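PDB 5F7U: cycloalternan-forming enzyme from Listeria monocytogenes serovar 1/2a, which is a multidomain member of glycosyl hydrolase family 31, with a TIM barrel and several beta-rich domains, and carries bound glucose units and magnesium ions. Local coordinates for residues Glu34-Asn39 / Ala81-Phe86; Glu373-Ser378 / Leu399-Asp404; Asn412-Thr417 / Phe430-Lys435. The protein carries 1 engineered substitution. All blocks are in the same frame, centred on the assembly; numbering follows the deposited sequence.

Interaction 1: Glu34-Asn39 / Ala81-Phe86; sequences EDVILN and ADLGKF
This contact is an antiparallel strand pairing in the N-terminal domain, a beta domain of the E-set clan. Strand 36-43 runs beside strand 76-84, and the axes of 36-39 and 81-84 come within 4.8 Å. L38 and A81 form a hydrogen-bonded pair. The bond from L38 N to A81 O is 2.8 Å and almost straight, and A81 N answers it on L38 O. I37 and D82 follow as a non-hydrogen-bonded pair. Further along, V36 meets two residues at once. V36 O takes L83 N nearly along its C=O axis, and V36 N reaches G84 O from above the carbonyl plane. L83 has a near-helical backbone here, so the pattern is consistent with a beta bulge. Water 1 continues the link, giving a proton to E34 O and accepting one from F86 N.

The buried face carries V36, L38 and A81. L38 CD1 lies 4.0 Å from L83 CD1, and V36 CG1 touches that same methyl. V36 CG2 sits at the edge of the F86 ring, 3.9 Å from CE2. V53 and V65 of neighbouring strands cover A81.

On the face of I37 and D82, the D35 side chain reaches over to D82. In both acids CG is anti to the backbone N (chi1 -178° and -173°). The carboxylates cross with their planes 75° apart, and D35 OD1 comes to 2.5 Å from D82 OD1. I37 CD1 lies against the D82 carboxylate, 3.5 Å from OD1. D82 OD1 accepts from G84 N, two residues on, an Asx turn; the N-H comes from above the carboxylate plane. Two acid oxygens this close imply that one group probably holds a proton, so its ionisation is likely shifted toward the neutral form.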
loop_
_atom_site.group_PDB
_atom_site.type_symbol
_atom_site.label_atom_id
_atom_site.label_comp_id
_atom_site.label_asym_id
_atom_site.label_seq_id
_atom_site.Cartn_x
_atom_site.Cartn_y
_atom_site.Cartn_z
ATOM N N GLU A 34 30.526 -7.923 27.465
ATOM C CA GLU A 34 30.760 -6.811 26.531
ATOM C C GLU A 34 31.551 -5.681 27.173
ATOM O O GLU A 34 31.178 -5.156 28.222
ATOM C CB GLU A 34 29.441 -6.268 25.951
ATOM C CG GLU A 34 28.673 -7.323 25.167
ATOM C CD GLU A 34 27.412 -6.787 24.514
ATOM O OE1 GLU A 34 26.792 -5.843 25.063
ATOM O OE2 GLU A 34 27.008 -7.350 23.468
ATOM N N ASP A 35 32.644 -5.303 26.523
ATOM C CA ASP A 35 33.425 -4.160 26.967
ATOM C C ASP A 35 32.623 -2.856 26.847
ATOM O O ASP A 35 32.017 -2.593 25.811
ATOM C CB ASP A 35 34.724 -4.069 26.167
ATOM C CG ASP A 35 35.588 -2.939 26.629
ATOM O OD1 ASP A 35 35.824 -2.866 27.857
ATOM O OD2 ASP A 35 36.034 -2.131 25.783
ATOM N N VAL A 36 32.612 -2.062 27.919
ATOM C CA VAL A 36 31.780 -0.850 27.996
ATOM C C VAL A 36 32.681 0.375 27.899
ATOM O O VAL A 36 33.571 0.579 28.734
ATOM C CB VAL A 36 30.940 -0.806 29.286
ATOM C CG1 VAL A 36 30.072 0.462 29.341
ATOM C CG2 VAL A 36 30.072 -2.063 29.404
ATOM N N ILE A 37 32.455 1.164 26.851
ATOM C CA ILE A 37 33.187 2.415 26.626
ATOM C C ILE A 37 32.280 3.616 26.826
ATOM O O ILE A 37 31.133 3.635 26.340
ATOM C CB ILE A 37 33.782 2.475 25.190
ATOM C CG1 ILE A 37 34.733 1.287 24.933
ATOM C CG2 ILE A 37 34.480 3.823 24.911
ATOM C CD1 ILE A 37 35.984 1.268 25.790
ATOM N N LEU A 38 32.809 4.627 27.511
ATOM C CA LEU A 38 32.117 5.904 27.683
ATOM C C LEU A 38 32.812 7.002 26.902
ATOM O O LEU A 38 34.000 7.277 27.109
ATOM C CB LEU A 38 32.026 6.287 29.160
ATOM C CG LEU A 38 31.588 5.230 30.159
ATOM C CD1 LEU A 38 31.702 5.829 31.563
ATOM C CD2 LEU A 38 30.160 4.760 29.897
ATOM N N ASN A 39 32.061 7.618 25.999
ATOM C CA ASN A 39 32.563 8.758 25.232
ATOM C C ASN A 39 32.147 10.055 25.906
ATOM O O ASN A 39 30.965 10.283 26.132
ATOM C CB ASN A 39 32.064 8.679 23.794
ATOM C CG ASN A 39 32.579 7.441 23.098
ATOM O OD1 ASN A 39 33.760 7.369 22.780
ATOM N ND2 ASN A 39 31.716 6.430 22.923
ATOM N N ALA A 81 36.564 6.508 28.109
ATOM C CA ALA A 81 36.778 5.826 29.389
ATOM C C ALA A 81 36.329 4.382 29.242
ATOM O O ALA A 81 35.196 4.128 28.810
ATOM C CB ALA A 81 35.999 6.516 30.492
ATOM N N ASP A 82 37.219 3.448 29.593
ATOM C CA ASP A 82 36.945 2.013 29.433
ATOM C C ASP A 82 36.604 1.401 30.784
ATOM O O ASP A 82 37.454 1.333 31.662
ATOM C CB ASP A 82 38.165 1.307 28.810
ATOM C CG ASP A 82 37.900 -0.154 28.464
ATOM O OD1 ASP A 82 36.767 -0.649 28.650
ATOM O OD2 ASP A 82 38.845 -0.815 27.984
ATOM N N LEU A 83 35.348 0.973 30.956
ATOM C CA LEU A 83 34.901 0.381 32.213
ATOM C C LEU A 83 35.182 -1.120 32.309
ATOM O O LEU A 83 35.034 -1.722 33.381
ATOM C CB LEU A 83 33.399 0.635 32.429
ATOM C CG LEU A 83 32.924 2.079 32.615
ATOM C CD1 LEU A 83 31.412 2.086 32.801
ATOM C CD2 LEU A 83 33.599 2.756 33.801
ATOM N N GLY A 84 35.595 -1.714 31.194
ATOM C CA GLY A 84 35.771 -3.154 31.108
ATOM C C GLY A 84 34.462 -3.886 30.857
ATOM O O GLY A 84 33.448 -3.274 30.463
ATOM N N LYS A 85 34.493 -5.198 31.082
ATOM C CA LYS A 85 33.344 -6.090 30.852
ATOM C C LYS A 85 32.692 -6.460 32.167
ATOM O O LYS A 85 33.331 -6.396 33.221
ATOM C CB LYS A 85 33.793 -7.410 30.225
ATOM C CG LYS A 85 34.435 -7.328 28.864
ATOM C CD LYS A 85 35.169 -8.640 28.626
ATOM C CE LYS A 85 35.715 -8.711 27.210
ATOM N NZ LYS A 85 36.679 -9.842 27.089
ATOM N N PHE A 86 31.439 -6.906 32.096
ATOM C CA PHE A 86 30.664 -7.220 33.285
ATOM C C PHE A 86 29.930 -8.548 33.185
ATOM O O PHE A 86 29.849 -9.148 32.105
ATOM C CB PHE A 86 29.690 -6.068 33.577
ATOM C CG PHE A 86 30.386 -4.782 33.842
ATOM C CD1 PHE A 86 30.970 -4.539 35.086
ATOM C CD2 PHE A 86 30.503 -3.813 32.831
ATOM C CE1 PHE A 86 31.663 -3.349 35.325
ATOM C CE2 PHE A 86 31.186 -2.624 33.067
ATOM C CZ PHE A 86 31.761 -2.392 34.317
HETATM O O HOH W 1 29.513 -6.121 30.177
#

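Interaction 2: Glu373-Ser378 / Leu399-Asp404; sequences EWDRES and LEQWSD. With MG (magnesium ion), chain J; GLC (alpha-D-glucopyranose), chain F; GLC (alpha-D-glucopyranose), chain B.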
loop_
_atom_site.group_PDB
_atom_site.type_symbol
_atom_site.label_atom_id
_atom_site.label_comp_id
_atom_site.label_asym_id
_atom_site.label_seq_id
_atom_site.Cartn_x
_atom_site.Cartn_y
_atom_site.Cartn_z
ATOM N N GLU A 373 5.266 25.213 -5.021
ATOM C CA GLU A 373 5.399 26.589 -5.532
ATOM C C GLU A 373 4.124 27.456 -5.517
ATOM O O GLU A 373 4.211 28.683 -5.681
ATOM C CB GLU A 373 6.032 26.600 -6.927
ATOM C CG GLU A 373 5.153 26.034 -8.036
ATOM C CD GLU A 373 5.937 25.807 -9.320
ATOM O OE1 GLU A 373 6.796 24.888 -9.365
ATOM O OE2 GLU A 373 5.679 26.554 -10.303
ATOM N N TRP A 374 2.961 26.818 -5.361
ATOM C CA TRP A 374 1.699 27.553 -5.271
ATOM C C TRP A 374 1.643 28.244 -3.915
ATOM O O TRP A 374 1.513 27.586 -2.867
ATOM C CB TRP A 374 0.516 26.603 -5.447
ATOM C CG TRP A 374 0.457 25.965 -6.803
ATOM C CD1 TRP A 374 1.108 26.369 -7.955
ATOM C CD2 TRP A 374 -0.311 24.816 -7.157
ATOM N NE1 TRP A 374 0.789 25.513 -8.997
ATOM C CE2 TRP A 374 -0.091 24.571 -8.539
ATOM C CE3 TRP A 374 -1.168 23.959 -6.438
ATOM C CZ2 TRP A 374 -0.674 23.485 -9.211
ATOM C CZ3 TRP A 374 -1.768 22.885 -7.126
ATOM C CH2 TRP A 374 -1.513 22.668 -8.485
ATOM N N ASP A 375 1.789 29.566 -3.928
ATOM C CA ASP A 375 1.953 30.299 -2.673
ATOM C C ASP A 375 1.157 31.584 -2.604
ATOM O O ASP A 375 1.421 32.429 -1.742
ATOM C CB ASP A 375 3.447 30.597 -2.404
ATOM C CG ASP A 375 4.019 31.667 -3.345
ATOM O OD1 ASP A 375 3.619 31.734 -4.535
ATOM O OD2 ASP A 375 4.904 32.431 -2.889
ATOM N N ARG A 376 0.200 31.742 -3.512
ATOM C CA ARG A 376 -0.632 32.945 -3.538
ATOM C C ARG A 376 -1.920 32.660 -4.283
ATOM O O ARG A 376 -2.017 31.678 -5.016
ATOM C CB ARG A 376 0.126 34.124 -4.178
ATOM C CG ARG A 376 0.607 33.873 -5.610
ATOM C CD ARG A 376 1.713 34.870 -5.972
ATOM N NE ARG A 376 2.999 34.440 -5.412
ATOM C CZ ARG A 376 4.036 35.237 -5.153
ATOM N NH1 ARG A 376 3.968 36.551 -5.364
ATOM N NH2 ARG A 376 5.149 34.719 -4.649
ATOM N N GLU A 377 -2.905 33.530 -4.094
ATOM C CA GLU A 377 -4.196 33.370 -4.754
ATOM C C GLU A 377 -4.094 33.246 -6.267
ATOM O O GLU A 377 -4.789 32.423 -6.860
ATOM C CB GLU A 377 -5.094 34.539 -4.383
ATOM C CG GLU A 377 -5.788 34.253 -3.077
ATOM C CD GLU A 377 -6.334 35.486 -2.377
ATOM O OE1 GLU A 377 -6.012 36.647 -2.745
ATOM O OE2 GLU A 377 -7.066 35.256 -1.400
ATOM N N SER A 378 -3.229 34.040 -6.896
ATOM C CA SER A 378 -3.119 33.974 -8.360
ATOM C C SER A 378 -2.563 32.637 -8.830
ATOM O O SER A 378 -2.882 32.206 -9.936
ATOM C CB SER A 378 -2.297 35.120 -8.935
ATOM O OG SER A 378 -1.018 35.227 -8.334
ATOM N N LEU A 399 -2.604 22.751 -0.747
ATOM C CA LEU A 399 -1.739 23.920 -0.561
ATOM C C LEU A 399 -0.728 23.643 0.527
ATOM O O LEU A 399 -1.101 23.262 1.634
ATOM C CB LEU A 399 -2.538 25.184 -0.198
ATOM C CG LEU A 399 -3.234 25.896 -1.356
ATOM C CD1 LEU A 399 -3.962 27.087 -0.763
ATOM C CD2 LEU A 399 -2.205 26.365 -2.382
ATOM N N GLU A 400 0.543 23.862 0.207
ATOM C CA GLU A 400 1.613 23.723 1.171
ATOM C C GLU A 400 2.122 25.062 1.631
ATOM O O GLU A 400 2.197 25.315 2.849
ATOM C CB GLU A 400 2.759 22.888 0.595
ATOM C CG GLU A 400 2.344 21.459 0.301
ATOM C CD GLU A 400 3.510 20.523 0.098
ATOM O OE1 GLU A 400 4.589 20.976 -0.369
ATOM O OE2 GLU A 400 3.340 19.320 0.409
ATOM N N GLN A 401 2.451 25.923 0.671
ATOM C CA GLN A 401 3.067 27.209 0.952
ATOM C C GLN A 401 1.975 28.277 1.175
ATOM O O GLN A 401 1.887 29.294 0.466
ATOM C CB GLN A 401 4.040 27.559 -0.175
ATOM C CG GLN A 401 5.105 28.547 0.253
ATOM C CD GLN A 401 6.123 28.904 -0.808
ATOM O OE1 GLN A 401 6.868 29.854 -0.600
ATOM N NE2 GLN A 401 6.145 28.202 -1.942
ATOM N N TRP A 402 1.153 28.027 2.193
ATOM C CA TRP A 402 -0.061 28.808 2.430
ATOM C C TRP A 402 0.028 29.715 3.650
ATOM O O TRP A 402 -0.705 30.700 3.749
ATOM C CB TRP A 402 -1.284 27.871 2.568
ATOM C CG TRP A 402 -1.319 27.073 3.868
ATOM C CD1 TRP A 402 -0.793 25.819 4.078
ATOM C CD2 TRP A 402 -1.941 27.462 5.109
ATOM N NE1 TRP A 402 -1.036 25.416 5.374
ATOM C CE2 TRP A 402 -1.724 26.410 6.030
ATOM C CE3 TRP A 402 -2.649 28.615 5.539
ATOM C CZ2 TRP A 402 -2.201 26.454 7.351
ATOM C CZ3 TRP A 402 -3.117 28.662 6.859
ATOM C CH2 TRP A 402 -2.891 27.579 7.750
ATOM N N SER A 403 0.883 29.353 4.603
ATOM C CA SER A 403 0.825 29.965 5.919
ATOM C C SER A 403 1.901 31.022 6.144
ATOM O O SER A 403 2.747 31.267 5.284
ATOM C CB SER A 403 0.899 28.878 7.016
ATOM O OG SER A 403 2.239 28.489 7.245
ATOM N N ASP A 404 1.869 31.624 7.329
ATOM C CA ASP A 404 2.908 32.548 7.787
ATOM C C ASP A 404 4.298 31.910 7.969
ATOM O O ASP A 404 5.275 32.617 8.228
ATOM C CB ASP A 404 2.440 33.243 9.091
ATOM C CG ASP A 404 2.238 32.268 10.266
ATOM O OD1 ASP A 404 2.489 31.046 10.135
ATOM O OD2 ASP A 404 1.828 32.731 11.354
HETATM MG MG MG J . 4.273 30.764 -6.389
HETATM C C1 GLC F . 8.074 17.392 3.070
HETATM C C2 GLC F . 7.076 16.579 2.218
HETATM C C3 GLC F . 6.872 17.162 0.805
HETATM C C4 GLC F . 6.517 18.655 0.890
HETATM C C5 GLC F . 7.429 19.396 1.879
HETATM C C6 GLC F . 7.017 20.840 2.120
HETATM O O2 GLC F . 7.418 15.189 2.239
HETATM O O3 GLC F . 5.821 16.477 0.101
HETATM O O4 GLC F . 6.628 19.263 -0.411
HETATM O O5 GLC F . 7.561 18.737 3.155
HETATM O O6 GLC F . 8.072 21.427 2.907
HETATM C C1 GLC B . 8.424 22.738 2.399
HETATM C C2 GLC B . 9.617 23.298 3.187
HETATM C C3 GLC B . 9.187 23.794 4.573
HETATM C C4 GLC B . 8.003 24.755 4.476
HETATM C C5 GLC B . 6.866 24.042 3.728
HETATM C C6 GLC B . 5.577 24.845 3.614
HETATM O O2 GLC B . 10.606 22.281 3.365
HETATM O O3 GLC B . 10.285 24.436 5.232
HETATM O O4 GLC B . 7.595 25.133 5.797
HETATM O O5 GLC B . 7.323 23.665 2.412
HETATM O O6 GLC B . 5.792 25.942 2.720
HETATM O O HOH W 2 1.597 24.957 -2.127
HETATM O O HOH W 3 1.997 32.031 0.906
HETATM O O HOH W 4 5.450 33.027 -0.283
HETATM O O HOH W 5 4.430 29.914 -8.549
HETATM O O HOH W 6 4.314 32.708 -7.392
HETATM O O HOH W 7 6.426 30.642 -5.521
#
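D375 OD1 is shared by a magnesium ion and R376, beside a contact bridged by water. It binds the metal at 2.2 Å, and E373 O, D379 and three waters complete six ligands. CG of D375 sits in the crowded position between N and the carbonyl carbon (chi1 72°). R376 grips the carboxylate side-on. NE donates to D375 OD1 from above the carboxylate plane, while NH2 meets the syn lone pair of D375 OD2 at 2.9 Å. These charges should keep D375 ionised.

The two segments meet by packing and through water. D375 and Q401 lie side by side and point the same way. The extended Q401 chain lays its amide along D375, with CD 3.5 Å from D375 CB and the amide and carboxylate planes 41° apart. Q401 NE2 donates to N372 O, which fixes that end of the amide. L399 CD2 rests against W374 CB at 4.1 Å. Water 2 accepts from E400 N and can donate to W374 O. Water 3 lies within hydrogen-bonding distance of D375 O and Q401 O and can bridge them. Q401 is also the centre of an inverse gamma turn.

The E400 carboxylate meets the glucose of chain F. OE1 accepts from its O4 over 2.7 Å and also bonds N372 ND2, and OE2 forms a salt bridge with K535. The arrangement joins the loops after strands 367-369 and 396-399, neighbours in the barrel. It sets a magnesium site (E373, D375, D379) beside the glycan pocket, to which E400 and Q401 belong, at the C-terminal strand ends of a family 31 TIM barrel.

Interaction 3: Asn412-Thr417 / Phe430-Lys435; sequences NNATYT and FTFNGK. With GLC (alpha-D-glucopyranose), chain C.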
loop_
_atom_site.group_PDB
_atom_site.type_symbol
_atom_site.label_atom_id
_atom_site.label_comp_id
_atom_site.label_asym_id
_atom_site.label_seq_id
_atom_site.Cartn_x
_atom_site.Cartn_y
_atom_site.Cartn_z
ATOM N N ASN A 412 -0.493 33.312 5.207
ATOM C CA ASN A 412 0.621 34.209 4.908
ATOM C C ASN A 412 0.144 35.649 4.679
ATOM O O ASN A 412 -0.902 35.881 4.054
ATOM C CB ASN A 412 1.402 33.715 3.684
ATOM C CG ASN A 412 2.844 34.159 3.705
ATOM O OD1 ASN A 412 3.298 34.781 4.688
ATOM N ND2 ASN A 412 3.593 33.822 2.641
ATOM N N ASN A 413 0.908 36.599 5.227
ATOM C CA ASN A 413 0.643 38.048 5.097
ATOM C C ASN A 413 -0.571 38.569 5.887
ATOM O O ASN A 413 -0.844 39.781 5.856
ATOM C CB ASN A 413 0.504 38.521 3.623
ATOM C CG ASN A 413 1.682 38.149 2.724
ATOM O OD1 ASN A 413 1.498 38.038 1.515
ATOM N ND2 ASN A 413 2.882 37.980 3.287
ATOM N N ALA A 414 -1.277 37.694 6.611
ATOM C CA ALA A 414 -2.428 38.140 7.424
ATOM C C ALA A 414 -1.942 38.945 8.622
ATOM O O ALA A 414 -0.941 38.595 9.256
ATOM C CB ALA A 414 -3.275 36.956 7.888
ATOM N N THR A 415 -2.643 40.031 8.911
ATOM C CA THR A 415 -2.336 40.837 10.098
ATOM C C THR A 415 -3.477 40.689 11.094
ATOM O O THR A 415 -4.589 40.309 10.707
ATOM C CB THR A 415 -2.055 42.308 9.750
ATOM O OG1 THR A 415 -3.177 42.876 9.054
ATOM C CG2 THR A 415 -0.797 42.427 8.886
ATOM N N TYR A 416 -3.183 40.956 12.372
ATOM C CA TYR A 416 -4.084 40.660 13.504
ATOM C C TYR A 416 -3.462 41.185 14.805
ATOM O O TYR A 416 -2.247 41.421 14.866
ATOM C CB TYR A 416 -4.309 39.139 13.638
ATOM C CG TYR A 416 -3.008 38.359 13.705
ATOM C CD1 TYR A 416 -2.362 38.141 14.936
ATOM C CD2 TYR A 416 -2.395 37.874 12.538
ATOM C CE1 TYR A 416 -1.157 37.446 15.000
ATOM C CE2 TYR A 416 -1.188 37.177 12.596
ATOM C CZ TYR A 416 -0.578 36.968 13.824
ATOM O OH TYR A 416 0.602 36.282 13.880
ATOM N N THR A 417 -4.281 41.329 15.844
ATOM C CA THR A 417 -3.759 41.559 17.182
ATOM C C THR A 417 -3.398 40.193 17.758
ATOM O O THR A 417 -4.251 39.293 17.829
ATOM C CB THR A 417 -4.777 42.309 18.054
ATOM O OG1 THR A 417 -5.061 43.569 17.441
ATOM C CG2 THR A 417 -4.236 42.549 19.480
ATOM N N PHE A 430 -8.738 38.461 11.528
ATOM C CA PHE A 430 -7.656 38.723 10.571
ATOM C C PHE A 430 -8.005 39.804 9.576
ATOM O O PHE A 430 -9.171 39.961 9.212
ATOM C CB PHE A 430 -7.300 37.445 9.828
ATOM C CG PHE A 430 -6.819 36.350 10.717
ATOM C CD1 PHE A 430 -5.528 36.392 11.265
ATOM C CD2 PHE A 430 -7.646 35.263 11.004
ATOM C CE1 PHE A 430 -5.073 35.361 12.083
ATOM C CE2 PHE A 430 -7.196 34.230 11.824
ATOM C CZ PHE A 430 -5.902 34.274 12.354
ATOM N N THR A 431 -6.993 40.574 9.191
ATOM C CA THR A 431 -7.014 41.394 7.991
ATOM C C THR A 431 -6.145 40.650 6.969
ATOM O O THR A 431 -4.949 40.428 7.190
ATOM C CB THR A 431 -6.451 42.799 8.274
ATOM O OG1 THR A 431 -7.237 43.421 9.290
ATOM C CG2 THR A 431 -6.464 43.683 7.029
ATOM N N PHE A 432 -6.755 40.263 5.858
ATOM C CA PHE A 432 -6.044 39.455 4.860
ATOM C C PHE A 432 -5.416 40.343 3.792
ATOM O O PHE A 432 -6.053 41.258 3.294
ATOM C CB PHE A 432 -6.967 38.383 4.292
ATOM C CG PHE A 432 -7.374 37.358 5.313
ATOM C CD1 PHE A 432 -6.448 36.415 5.773
ATOM C CD2 PHE A 432 -8.670 37.341 5.835
ATOM C CE1 PHE A 432 -6.815 35.460 6.724
ATOM C CE2 PHE A 432 -9.040 36.384 6.776
ATOM C CZ PHE A 432 -8.116 35.448 7.220
ATOM N N ASN A 433 -4.140 40.094 3.508
ATOM C CA ASN A 433 -3.312 40.983 2.697
ATOM C C ASN A 433 -2.483 40.195 1.689
ATOM O O ASN A 433 -2.329 38.970 1.806
ATOM C CB ASN A 433 -2.328 41.771 3.577
ATOM C CG ASN A 433 -2.993 42.511 4.725
ATOM O OD1 ASN A 433 -3.669 43.521 4.527
ATOM N ND2 ASN A 433 -2.763 42.032 5.943
ATOM N N GLY A 434 -1.928 40.920 0.720
ATOM C CA GLY A 434 -0.820 40.415 -0.100
ATOM C C GLY A 434 -1.176 39.170 -0.883
ATOM O O GLY A 434 -2.038 39.210 -1.743
ATOM N N LYS A 435 -0.522 38.062 -0.557
ATOM C CA LYS A 435 -0.679 36.809 -1.302
ATOM C C LYS A 435 -2.042 36.137 -1.126
ATOM O O LYS A 435 -2.472 35.361 -2.002
ATOM C CB LYS A 435 0.457 35.845 -0.944
ATOM C CG LYS A 435 1.809 36.360 -1.413
ATOM C CD LYS A 435 2.976 35.568 -0.830
ATOM C CE LYS A 435 4.279 36.203 -1.278
ATOM N NZ LYS A 435 5.431 35.719 -0.466
HETATM C C1 GLC C . 1.283 39.811 12.340
HETATM C C2 GLC C . 0.500 40.696 13.322
HETATM C C3 GLC C . 1.421 41.321 14.374
HETATM C C4 GLC C . 2.272 40.261 15.069
HETATM C C5 GLC C . 3.012 39.385 14.046
HETATM C C6 GLC C . 3.699 38.204 14.719
HETATM O O2 GLC C . -0.196 41.726 12.615
HETATM O O3 GLC C . 0.636 42.004 15.357
HETATM O O4 GLC C . 3.221 40.891 15.932
HETATM O O5 GLC C . 2.097 38.868 13.063
HETATM O O6 GLC C . 2.710 37.379 15.350
HETATM O O HOH W 8 -3.449 37.345 4.229
HETATM O O HOH W 9 5.525 37.406 1.724
#
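Y416 has CG between the backbone N and the carbonyl carbon (chi1 53°), and T415 places OG1 in the same crowded position (chi1 57°). N433 turns CG anti to its carbonyl carbon (chi1 -53°). These torsions send the Y416 ring to the sugar and bring the N433 amide to OG1.

N433 ND2 spends both hydrogens across the contact. It donates to N413 O at 3.0 Å and to T415 OG1 at 3.2 Å. Both acceptors lie close to its amide plane, so the rotation of the amide is fixed. The backbones add one antiparallel bridge, in which T415 and T431 exchange two nearly straight N-H...O bonds. At the far end, K435 N meets a lone pair of N413 OD1 at 2.9 Å. Water 9 then joins N413 ND2 to K435 NZ.

The apolar part lies around A414 and Y416. A414 CB touches F432 CD1 at 3.9 Å. Y416 and F430 run side by side, and Y416 CD2 reaches the edge of the F430 ring, 3.7 Å from CD1. F425 stacks on F430 and meets Y416 edge-to-face.

One face of the Y416 ring carries a glucose (chain C), whose C2 stands over the ring centre. Y416 OH shares a 2.8 Å hydrogen bond with O6. Y416 N donates to O2 over 3.1 Å, while Y416 O accepts from both O2 and O3. The tyrosine thus holds the sugar by ring and backbone together, and E469 and Q470 add further bonds. Such a sugar lying on an aromatic platform is typical of glycan sites, here built on a long barrel loop between strand 396-399 and helix 439-448.

From the N terminus, the three contacts follow in series; none encloses or crosses another. Interaction 1 closes a loop of 41 intervening residues, mostly strand, within the N-terminal beta domain. Its centre lies about 53 Å from that of interaction 2 and about 58 Å from that of interaction 3. Interaction 2 closes a 20-residue span with most of helix 377-389 and strand 396-399, one helix-strand step of the barrel. Interaction 3 closes a 12-residue excursion further along the same long loop that begins with 400-404. Interactions 2 and 3 touch, with centres about 13 Å apart. Probable backbone hydrogen bonds tie the magnesium loop to that loop (E377 to K435) and link two parts of the loop (W402 to N412).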